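Side-chain contacts in putative major capsid protein (Cafeteriavirus-dependent mavirus, PDB 6G44), which probably builds the outer shell of the virophage capsid, as trimers of a double jelly-roll subunit that self-assemble into the particle: residues L92-G97 and G166-D171; L98-V103 and M174-G179; N152-V157 and N161-G166; I242-D247 and A255-D260. All blocks are in the same frame, centred on the assembly; numbering follows the deposited sequence.

Contact 1: residues L92-G97 and G166-D171; sequences LKDQIG and GTESTD. With SO4 (sulfate ion), chain F.
Lys93 and Glu168 meet through a salt bridge, NZ to OE1 at 3.2 Å in one of the two lysine conformers, a weak one as a hydrogen bond. Glu168 is the side chain to follow. Its CB points at the 92-97 turn and lies 3.9 Å from Asp94 OD1. One atom further, CG rests against the Asp94 carboxylate, 3.4 Å from OD1 and almost as close to OD2. The bend at chi2 (-74°) keeps Glu168 CD 3.9 Å from Asp94 OD2 and turns OE1 to the lysine. OE2 goes the other way and takes the backbone N-H of Met159 of the second subunit. The two carboxylates stand nearly perpendicular, their planes 87° apart, with Asp94 OD2 4.1 Å from Glu168 OE1; the lysine charge probably eases that closeness. Asp94 OD1 has its own donor in the backbone N of Gln165. Lys93 reaches across from the second position of a type II turn, Leu92 to Gln95, and in the same conformer its NZ also donates to O1 of a sulfate at 2.9 Å. That ion, probably from the crystallisation liquor, has further donors on the second subunit: Lys155, Asn400 and Thr403. The contact therefore lies at a subunit boundary of the trimer. Within the chain, the turn leads into strand 96-98, which pairs antiparallel with strand 242-244, while Leu92 and Ile96 pack on strand 195-205; Glu168 closes a short 3-10 segment in the long loop between helix 136-142 and strand 183-186.

Contact 2: residues L98-V103 and M174-G179; sequences LKSFPV and MSRGLG
Leu98 and Arg176 bring the two backbones within 5.6 Å of each other, CA to CA, and are tied by a bond from Leu98 N to Arg176 O of 3.1 Å. There the main-chain pairing stops: 98-103 turns off toward helix 102-105, while the other segment carries on as loop. What would be the return bond is made instead by a side chain. Arg176 NE donates to Leu98 O at 2.8 Å, with an N-H...O angle of 151°; the nitrogen lies in the carbonyl plane and the oxygen only 3° out of the guanidinium plane. One residue thus grips Leu98 at both its N-H and its C=O. The kink at chi3 (-53°) folds the arginine back far enough for NE to do this, with Arg176 CB 3.2 Å from Leu98 O and CD nearly as close, on the same side of it. Ser100 OG, in one of its two conformers, sits over one face of the guanidinium, 3.3 Å from Arg176 NH1 but at too poor an angle to bond; both atoms turn to the carbonyl oxygen of Asp147. NH2 bonds Tyr163 OH, so the buried group is held at all three nitrogens. Just before it, Ser175 OG accepts from Gly177 N at 2.9 Å, an ST turn that fixes the backbone on which the arginine stands. The buried Arg176, bonded to Leu98 O and Asp147 O and salt-bridged to Asp149, joins the end of strand 96-98 to the long loop before strand 183-186 in this double jelly-roll subunit.

Contact 3: residues N152-V157 and N161-G166; sequences NKIKAV and NPYRQG. With SO4 (sulfate ion), chain P; SO4 (sulfate ion), chain K.
Ile154 drives into the turn formed by Asn161, Pro162 and Tyr163, splitting its two branches between them. CG2 is anti to the backbone N, which takes it to Asn161, 3.2 Å from OD1, a tight approach for a methyl. The other branch ends at Ile154 CD1, 3.7 Å from Pro162 CG, the two side chains meeting tip to tip. The same methyl comes equally near Tyr163 CE2, obliquely to the ring. Pro162 CG in turn lies above the centre of the tyrosine ring, so that proline and isoleucine pack on the tyrosine together. The phenol oxygen leaves this apolar group for the guanidinium of Arg176.

Asn161 is turned with CG anti to its own N (chi1 171°), and its amide plays two parts. OD1 accepts from Tyr163 N at 2.8 Å, an Asx turn whose donor stands 56° out of the carbonyl plane; Asn161 O receives Arg164 N, making a type I turn of the same residues. ND2 faces the other segment near Ala156 and donates to Asp94 O; it also donates to a water, 3.0 Å from Asn161 ND2, that probably donates to Ala156 O. At the margins, Lys155 NZ and Arg164 NH1 each bind a separate sulfate, both probably from the crystallisation liquor. No direct hydrogen bond joins 152-157 to 161-166, and the direct contact between them is mainly apolar, with a probable water bridge, while the Asn161 amide shapes the turn through OD1 and ties it to Asp94 through ND2.

Contact 4: residues I242-D247 and A255-D260; sequences IGIADD and ADFEVD
Ile244 lies over one face of the Phe257 ring. Its CG2 makes a CH-pi contact, 4.3 Å from the centroid of the Phe257 ring and 28° off the normal, nearest to CE2. The other branch ends at Ile244 CD1, 3.9 Å from Phe257 CG and 4.3 Å from Val259 CG2, so one isoleucine touches two residues of the other segment. A second contact to the valine is equally long, Ile242 CG1 to Val259 CG1 at 4.3 Å. All four side chains leave their backbones pointing at the opposite segment, alternating along extended chain, and no hydrogen bond crosses between the two. With CA atoms of Ile244 and Phe257 8.7 Å apart, this is packing between layers rather than strand pairing. Asp256 OD1 takes the backbone N of Phe257 in a weak bond. Ile83 of strand 74-84 touches both Ile244 and Val259, and Val248 adds to the cover on the phenylalanine. Ile242 begins its strand directly after helix 238-241; strand 242-244 pairs with 96-98 and so lies across the large antiparallel sheet in which strand 258-273 runs beside 74-84.

Contacts 1, 2 and 3 share the long loop between helix 136-142 and strand 183-186, with contact 3 nested inside the chain closed by both others. Contact 2 is the buried one nearest the chain centre and uses bonds to carbonyls; contact 3, also buried, is mostly apolar. Contacts 1 and 4 are only partly buried, yet unlike: contact 1 is charged and meets the second subunit, whereas contact 4 is purely hydrophobic and touches no other chain. The small sheet of strands 96-98 and 242-244 connects contacts 1 and 4, and the main-chain bond from Asp246 N to Ile154 O brings contact 3 against contact 4.

Contact 1: residues L92-G97 and G166-D171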
# COMPACT_ATOMS: atom_id res chain seq x y z
N LEU C 92 5.33 -30.77 3.26
CA LEU C 92 5.74 -29.73 2.29
C LEU C 92 4.90 -28.45 2.38
O LEU C 92 5.02 -27.58 1.54
CB LEU C 92 5.79 -30.25 0.86
CG LEU C 92 6.79 -31.40 0.66
CD1 LEU C 92 6.68 -31.92 -0.76
CD2 LEU C 92 8.20 -30.99 0.98
N LYS C 93 4.09 -28.33 3.43
CA LYS C 93 3.16 -27.21 3.48
C LYS C 93 3.94 -25.90 3.55
O LYS C 93 4.81 -25.72 4.40
CB LYS C 93 2.17 -27.35 4.63
CG LYS C 93 1.11 -26.24 4.74
CD LYS C 93 0.33 -25.99 3.46
CE LYS C 93 -0.82 -25.02 3.72
NZ LYS C 93 -1.84 -25.58 4.67
N ASP C 94 3.60 -25.00 2.63
CA ASP C 94 4.21 -23.66 2.56
C ASP C 94 5.73 -23.67 2.36
O ASP C 94 6.45 -22.78 2.81
CB ASP C 94 3.80 -22.80 3.79
CG ASP C 94 2.30 -22.57 3.88
OD1 ASP C 94 1.63 -22.43 2.85
OD2 ASP C 94 1.78 -22.48 5.02
N GLN C 95 6.24 -24.70 1.68
CA GLN C 95 7.68 -24.85 1.53
C GLN C 95 8.22 -24.87 0.10
O GLN C 95 9.44 -24.78 -0.07
CB GLN C 95 8.12 -26.14 2.24
CG GLN C 95 8.09 -25.95 3.75
CD GLN C 95 8.35 -27.21 4.53
OE1 GLN C 95 7.80 -28.26 4.22
NE2 GLN C 95 9.19 -27.10 5.58
N ILE C 96 7.37 -24.91 -0.91
CA ILE C 96 7.79 -25.01 -2.31
C ILE C 96 7.22 -23.84 -3.10
O ILE C 96 6.04 -23.50 -2.96
CB ILE C 96 7.27 -26.32 -2.98
CG1 ILE C 96 7.69 -27.56 -2.19
CG2 ILE C 96 7.74 -26.43 -4.42
CD1 ILE C 96 9.19 -27.76 -2.07
N GLY C 97 8.04 -23.26 -3.95
CA GLY C 97 7.59 -22.24 -4.87
C GLY C 97 8.62 -21.96 -5.90
O GLY C 97 9.46 -22.82 -6.24
N GLY C 166 -1.41 -19.43 -1.50
CA GLY C 166 -2.43 -18.39 -1.56
C GLY C 166 -3.38 -18.36 -0.38
O GLY C 166 -3.68 -17.32 0.16
N THR C 167 -3.82 -19.53 0.06
CA THR C 167 -4.73 -19.58 1.22
C THR C 167 -4.06 -19.16 2.51
O THR C 167 -4.73 -18.94 3.54
CB THR C 167 -5.35 -20.97 1.40
OG1 THR C 167 -4.29 -21.89 1.71
CG2 THR C 167 -6.15 -21.40 0.18
N GLU C 168 -2.74 -19.03 2.51
CA GLU C 168 -1.98 -18.59 3.65
C GLU C 168 -1.45 -17.16 3.47
O GLU C 168 -0.69 -16.70 4.28
CB GLU C 168 -0.80 -19.58 3.86
CG GLU C 168 -1.27 -21.02 4.04
CD GLU C 168 -1.92 -21.33 5.38
OE1 GLU C 168 -2.26 -22.53 5.61
OE2 GLU C 168 -2.04 -20.43 6.22
N SER C 169 -1.86 -16.48 2.41
CA SER C 169 -1.33 -15.16 2.05
C SER C 169 -2.46 -14.14 1.94
O SER C 169 -3.28 -14.22 1.02
CB SER C 169 -0.57 -15.19 0.72
OG SER C 169 0.53 -16.09 0.78
N THR C 170 -2.49 -13.17 2.84
CA THR C 170 -3.48 -12.10 2.72
C THR C 170 -3.22 -11.13 1.57
O THR C 170 -4.15 -10.57 0.97
CB THR C 170 -3.59 -11.30 4.01
OG1 THR C 170 -2.33 -10.75 4.34
CG2 THR C 170 -4.09 -12.17 5.17
N ASP C 171 -1.92 -10.91 1.28
CA ASP C 171 -1.53 -10.02 0.19
C ASP C 171 -0.76 -10.85 -0.82
O ASP C 171 0.35 -11.31 -0.53
CB ASP C 171 -0.65 -8.91 0.78
CG ASP C 171 -0.16 -7.89 -0.25
OD1 ASP C 171 -0.36 -8.06 -1.48
OD2 ASP C 171 0.44 -6.91 0.20
S SO4 F . -5.20 -25.74 3.11
O1 SO4 F . -3.84 -26.08 2.63
O2 SO4 F . -5.18 -25.55 4.58
O3 SO4 F . -5.65 -24.51 2.43
O4 SO4 F . -6.06 -26.91 2.86

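Contact 2: residues L98-V103 and M174-G179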
# COMPACT_ATOMS: atom_id res chain seq x y z
N LEU C 98 8.62 -20.72 -6.40
CA LEU C 98 9.59 -20.26 -7.37
C LEU C 98 10.44 -19.12 -6.83
O LEU C 98 10.00 -18.36 -5.95
CB LEU C 98 8.90 -19.84 -8.67
CG LEU C 98 8.05 -20.91 -9.37
CD1 LEU C 98 7.32 -20.35 -10.57
CD2 LEU C 98 8.88 -22.12 -9.78
N LYS C 99 11.66 -19.01 -7.35
CA LYS C 99 12.53 -17.87 -7.06
C LYS C 99 11.95 -16.60 -7.68
O LYS C 99 11.06 -16.68 -8.53
CB LYS C 99 13.97 -18.15 -7.52
CG LYS C 99 14.61 -19.28 -6.72
CD LYS C 99 16.08 -19.44 -7.03
CE LYS C 99 16.71 -20.53 -6.19
NZ LYS C 99 18.17 -20.61 -6.46
N SER C 100 12.41 -15.44 -7.22
CA SER C 100 11.96 -14.14 -7.74
C SER C 100 12.28 -14.01 -9.24
O SER C 100 13.41 -14.23 -9.64
CB SER C 100 12.66 -13.02 -6.95
OG SER C 100 12.42 -13.17 -5.55
N PHE C 101 11.30 -13.62 -10.03
CA PHE C 101 11.50 -13.37 -11.48
C PHE C 101 12.13 -14.58 -12.17
O PHE C 101 13.20 -14.48 -12.77
CB PHE C 101 12.29 -12.07 -11.74
CG PHE C 101 11.74 -10.92 -10.96
CD1 PHE C 101 10.65 -10.25 -11.43
CD2 PHE C 101 12.26 -10.58 -9.71
CE1 PHE C 101 10.05 -9.25 -10.71
CE2 PHE C 101 11.65 -9.57 -8.96
CZ PHE C 101 10.55 -8.91 -9.46
N PRO C 102 11.45 -15.72 -12.06
CA PRO C 102 12.11 -16.98 -12.51
C PRO C 102 12.38 -17.06 -14.00
O PRO C 102 13.31 -17.77 -14.41
CB PRO C 102 11.14 -18.06 -12.06
CG PRO C 102 9.81 -17.37 -12.05
CD PRO C 102 10.09 -15.98 -11.55
N VAL C 103 11.60 -16.37 -14.81
CA VAL C 103 11.86 -16.35 -16.26
C VAL C 103 13.10 -15.55 -16.54
O VAL C 103 14.02 -16.05 -17.20
CB VAL C 103 10.66 -15.88 -17.08
CG1 VAL C 103 11.01 -15.65 -18.55
CG2 VAL C 103 9.51 -16.86 -16.92
N MET C 174 3.12 -10.77 -1.76
CA MET C 174 4.14 -11.29 -0.85
C MET C 174 4.55 -12.71 -1.21
O MET C 174 5.56 -13.23 -0.71
CB MET C 174 3.61 -11.34 0.60
CG MET C 174 3.27 -9.99 1.20
SD MET C 174 4.75 -9.00 1.38
CE MET C 174 4.61 -7.97 -0.08
N SER C 175 3.73 -13.37 -2.03
CA SER C 175 3.88 -14.81 -2.25
C SER C 175 4.48 -15.18 -3.61
O SER C 175 4.03 -14.71 -4.65
CB SER C 175 2.52 -15.48 -2.12
OG SER C 175 2.63 -16.90 -2.41
N ARG C 176 5.48 -16.09 -3.57
CA ARG C 176 5.96 -16.85 -4.74
C ARG C 176 5.57 -18.32 -4.64
O ARG C 176 6.16 -19.18 -5.33
CB ARG C 176 7.48 -16.72 -4.84
CG ARG C 176 8.01 -15.29 -4.84
CD ARG C 176 9.47 -15.16 -5.27
NE ARG C 176 10.38 -16.03 -4.50
CZ ARG C 176 11.07 -15.69 -3.41
NH1 ARG C 176 11.00 -14.46 -2.88
NH2 ARG C 176 11.82 -16.59 -2.80
N GLY C 177 4.56 -18.60 -3.81
CA GLY C 177 4.16 -19.96 -3.49
C GLY C 177 3.09 -20.47 -4.42
O GLY C 177 2.64 -19.78 -5.34
N LEU C 178 2.65 -21.68 -4.13
CA LEU C 178 1.64 -22.34 -4.96
C LEU C 178 0.27 -21.74 -4.71
O LEU C 178 0.01 -21.17 -3.64
CB LEU C 178 1.63 -23.83 -4.68
CG LEU C 178 2.98 -24.53 -4.81
CD1 LEU C 178 2.86 -26.00 -4.40
CD2 LEU C 178 3.57 -24.36 -6.19
N GLY C 179 -0.62 -21.81 -5.69
CA GLY C 179 -2.01 -21.46 -5.45
C GLY C 179 -2.23 -19.98 -5.16
O GLY C 179 -3.13 -19.64 -4.43

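Contact 3: residues N152-V157 and N161-G166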
# COMPACT_ATOMS: atom_id res chain seq x y z
N ASN C 152 18.54 -14.70 4.25
CA ASN C 152 19.25 -15.72 3.51
C ASN C 152 18.72 -17.15 3.72
O ASN C 152 19.28 -18.09 3.15
CB ASN C 152 20.75 -15.62 3.79
CG ASN C 152 21.15 -16.17 5.14
OD1 ASN C 152 20.34 -16.29 6.06
ND2 ASN C 152 22.44 -16.46 5.28
N LYS C 153 17.67 -17.30 4.53
CA LYS C 153 16.97 -18.56 4.73
C LYS C 153 15.48 -18.31 4.81
O LYS C 153 15.03 -17.26 5.33
CB LYS C 153 17.38 -19.23 6.02
CG LYS C 153 18.82 -19.67 6.12
CD LYS C 153 18.96 -20.59 7.31
CE LYS C 153 20.39 -21.03 7.55
NZ LYS C 153 20.52 -21.08 9.01
N ILE C 154 14.71 -19.29 4.35
CA ILE C 154 13.25 -19.25 4.39
C ILE C 154 12.78 -20.48 5.12
O ILE C 154 13.27 -21.59 4.84
CB ILE C 154 12.67 -19.26 2.95
CG1 ILE C 154 13.02 -17.97 2.22
CG2 ILE C 154 11.17 -19.50 2.96
CD1 ILE C 154 12.91 -18.06 0.70
N LYS C 155 11.88 -20.34 6.08
CA LYS C 155 11.35 -21.48 6.85
C LYS C 155 9.85 -21.39 6.96
O LYS C 155 9.30 -20.30 7.18
CB LYS C 155 11.94 -21.49 8.25
CG LYS C 155 13.46 -21.60 8.28
CD LYS C 155 14.01 -21.81 9.70
CE LYS C 155 13.65 -20.68 10.66
NZ LYS C 155 14.34 -20.86 11.97
N ALA C 156 9.17 -22.52 6.80
CA ALA C 156 7.71 -22.56 6.97
C ALA C 156 7.22 -22.23 8.38
O ALA C 156 6.09 -21.86 8.55
CB ALA C 156 7.15 -23.91 6.50
N VAL C 157 8.09 -22.37 9.38
CA VAL C 157 7.71 -21.96 10.74
C VAL C 157 7.61 -20.45 10.91
O VAL C 157 7.07 -19.98 11.90
CB VAL C 157 8.65 -22.53 11.82
CG1 VAL C 157 8.57 -24.06 11.84
CG2 VAL C 157 10.08 -22.05 11.68
N ASN C 161 7.48 -15.60 4.75
CA ASN C 161 7.77 -16.82 3.99
C ASN C 161 7.11 -16.69 2.64
O ASN C 161 5.90 -16.86 2.53
CB ASN C 161 7.21 -18.04 4.74
CG ASN C 161 7.28 -19.31 3.92
OD1 ASN C 161 7.96 -19.35 2.90
ND2 ASN C 161 6.56 -20.36 4.36
N PRO C 162 7.90 -16.45 1.59
CA PRO C 162 7.33 -16.28 0.26
C PRO C 162 6.75 -17.59 -0.31
O PRO C 162 6.06 -17.55 -1.31
CB PRO C 162 8.49 -15.78 -0.58
CG PRO C 162 9.67 -16.38 0.06
CD PRO C 162 9.38 -16.38 1.54
N TYR C 163 7.00 -18.73 0.34
CA TYR C 163 6.36 -19.98 -0.13
C TYR C 163 5.06 -20.30 0.57
O TYR C 163 4.48 -21.35 0.32
CB TYR C 163 7.37 -21.15 -0.13
CG TYR C 163 8.63 -20.78 -0.88
CD1 TYR C 163 8.60 -20.09 -2.11
CD2 TYR C 163 9.90 -21.09 -0.36
CE1 TYR C 163 9.76 -19.69 -2.75
CE2 TYR C 163 11.06 -20.71 -1.01
CZ TYR C 163 11.00 -20.01 -2.20
OH TYR C 163 12.11 -19.57 -2.88
N ARG C 164 4.51 -19.32 1.31
CA ARG C 164 3.18 -19.49 1.86
C ARG C 164 2.30 -19.53 0.57
O ARG C 164 2.42 -18.73 -0.37
CB ARG C 164 2.77 -18.22 2.64
CG ARG C 164 3.27 -18.27 4.09
CD ARG C 164 3.30 -16.93 4.82
NE ARG C 164 1.95 -16.44 5.14
CZ ARG C 164 1.64 -15.26 5.65
NH1 ARG C 164 2.56 -14.35 5.97
NH2 ARG C 164 0.37 -14.96 5.85
N GLN C 165 1.40 -20.51 0.59
CA GLN C 165 0.45 -20.63 -0.52
C GLN C 165 -0.60 -19.53 -0.45
O GLN C 165 -0.63 -18.74 0.51
CB GLN C 165 -0.13 -22.02 -0.55
CG GLN C 165 -0.97 -22.45 0.59
CD GLN C 165 -1.49 -23.88 0.33
OE1 GLN C 165 -2.67 -24.14 0.49
NE2 GLN C 165 -0.59 -24.81 -0.01
N GLY C 166 -1.41 -19.43 -1.50
CA GLY C 166 -2.43 -18.39 -1.56
C GLY C 166 -3.38 -18.36 -0.38
O GLY C 166 -3.68 -17.32 0.16
S SO4 P . 13.81 -17.66 13.57
O1 SO4 P . 15.03 -18.47 13.47
O2 SO4 P . 13.79 -16.89 14.84
O3 SO4 P . 13.68 -16.72 12.42
O4 SO4 P . 12.68 -18.63 13.50
S SO4 K . 0.31 -12.06 8.44
O1 SO4 K . 0.35 -13.12 9.48
O2 SO4 K . 1.58 -12.05 7.64
O3 SO4 K . 0.13 -10.75 9.15
O4 SO4 K . -0.86 -12.37 7.57
O HOH W 1 5.05 -19.79 6.89

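Contact 4: residues I242-D247 and A255-D260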
# COMPACT_ATOMS: atom_id res chain seq x y z
N ILE C 242 13.49 -22.75 -9.15
CA ILE C 242 12.82 -23.45 -8.09
C ILE C 242 13.33 -23.03 -6.72
O ILE C 242 14.51 -22.98 -6.46
CB ILE C 242 13.01 -24.99 -8.28
CG1 ILE C 242 12.49 -25.42 -9.67
CG2 ILE C 242 12.35 -25.79 -7.16
CD1 ILE C 242 10.98 -25.30 -9.86
N GLY C 243 12.38 -22.70 -5.86
CA GLY C 243 12.65 -22.45 -4.45
C GLY C 243 12.10 -23.49 -3.50
O GLY C 243 10.96 -23.93 -3.64
N ILE C 244 12.95 -23.88 -2.53
CA ILE C 244 12.60 -24.87 -1.51
C ILE C 244 13.02 -24.29 -0.17
O ILE C 244 14.17 -23.90 0.00
CB ILE C 244 13.28 -26.25 -1.75
CG1 ILE C 244 12.93 -26.78 -3.15
CG2 ILE C 244 12.83 -27.21 -0.67
CD1 ILE C 244 13.71 -28.01 -3.57
N ALA C 245 12.06 -24.19 0.76
CA ALA C 245 12.33 -23.71 2.11
C ALA C 245 13.47 -24.50 2.77
O ALA C 245 13.63 -25.71 2.56
CB ALA C 245 11.10 -23.78 2.97
N ASP C 246 14.26 -23.78 3.55
CA ASP C 246 15.44 -24.33 4.21
C ASP C 246 15.13 -25.27 5.35
O ASP C 246 16.07 -25.90 5.84
CB ASP C 246 16.35 -23.18 4.62
CG ASP C 246 16.83 -22.40 3.41
OD1 ASP C 246 17.72 -22.94 2.69
OD2 ASP C 246 16.26 -21.33 3.10
N ASP C 247 13.86 -25.40 5.76
CA ASP C 247 13.46 -26.36 6.77
C ASP C 247 12.75 -27.60 6.24
O ASP C 247 12.27 -28.41 7.04
CB ASP C 247 12.71 -25.71 7.95
CG ASP C 247 11.36 -25.09 7.60
OD1 ASP C 247 11.05 -24.87 6.40
OD2 ASP C 247 10.61 -24.80 8.58
N ALA C 255 22.73 -34.44 0.79
CA ALA C 255 23.08 -33.09 1.26
C ALA C 255 22.19 -31.99 0.67
O ALA C 255 22.10 -30.90 1.26
CB ALA C 255 24.53 -32.79 0.96
N ASP C 256 21.56 -32.24 -0.47
CA ASP C 256 20.64 -31.26 -1.10
C ASP C 256 19.60 -32.03 -1.90
O ASP C 256 19.71 -33.23 -2.16
CB ASP C 256 21.41 -30.24 -2.00
CG ASP C 256 20.71 -28.83 -2.14
OD1 ASP C 256 19.55 -28.62 -1.67
OD2 ASP C 256 21.36 -27.93 -2.78
N PHE C 257 18.56 -31.32 -2.31
CA PHE C 257 17.54 -31.87 -3.17
C PHE C 257 18.08 -32.02 -4.56
O PHE C 257 18.99 -31.32 -4.94
CB PHE C 257 16.30 -30.96 -3.13
CG PHE C 257 15.80 -30.76 -1.74
CD1 PHE C 257 15.04 -31.75 -1.12
CD2 PHE C 257 16.16 -29.63 -1.00
CE1 PHE C 257 14.62 -31.61 0.19
CE2 PHE C 257 15.75 -29.51 0.33
CZ PHE C 257 14.98 -30.49 0.91
N GLU C 258 17.54 -32.98 -5.30
CA GLU C 258 17.86 -33.17 -6.71
C GLU C 258 16.58 -32.87 -7.47
O GLU C 258 15.55 -33.44 -7.17
CB GLU C 258 18.28 -34.62 -6.94
CG GLU C 258 18.58 -34.99 -8.38
CD GLU C 258 18.95 -36.46 -8.57
OE1 GLU C 258 19.31 -37.15 -7.59
OE2 GLU C 258 18.88 -36.92 -9.72
N VAL C 259 16.66 -31.94 -8.42
CA VAL C 259 15.47 -31.46 -9.12
C VAL C 259 15.72 -31.59 -10.60
O VAL C 259 16.82 -31.25 -11.08
CB VAL C 259 15.16 -29.99 -8.74
CG1 VAL C 259 13.91 -29.52 -9.47
CG2 VAL C 259 15.01 -29.86 -7.23
N ASP C 260 14.73 -32.09 -11.32
CA ASP C 260 14.77 -32.27 -12.78
C ASP C 260 13.60 -31.55 -13.45
O ASP C 260 12.50 -31.69 -12.96
CB ASP C 260 14.64 -33.76 -13.11
CG ASP C 260 15.83 -34.57 -12.64
OD1 ASP C 260 16.97 -34.11 -12.84
OD2 ASP C 260 15.63 -35.66 -12.09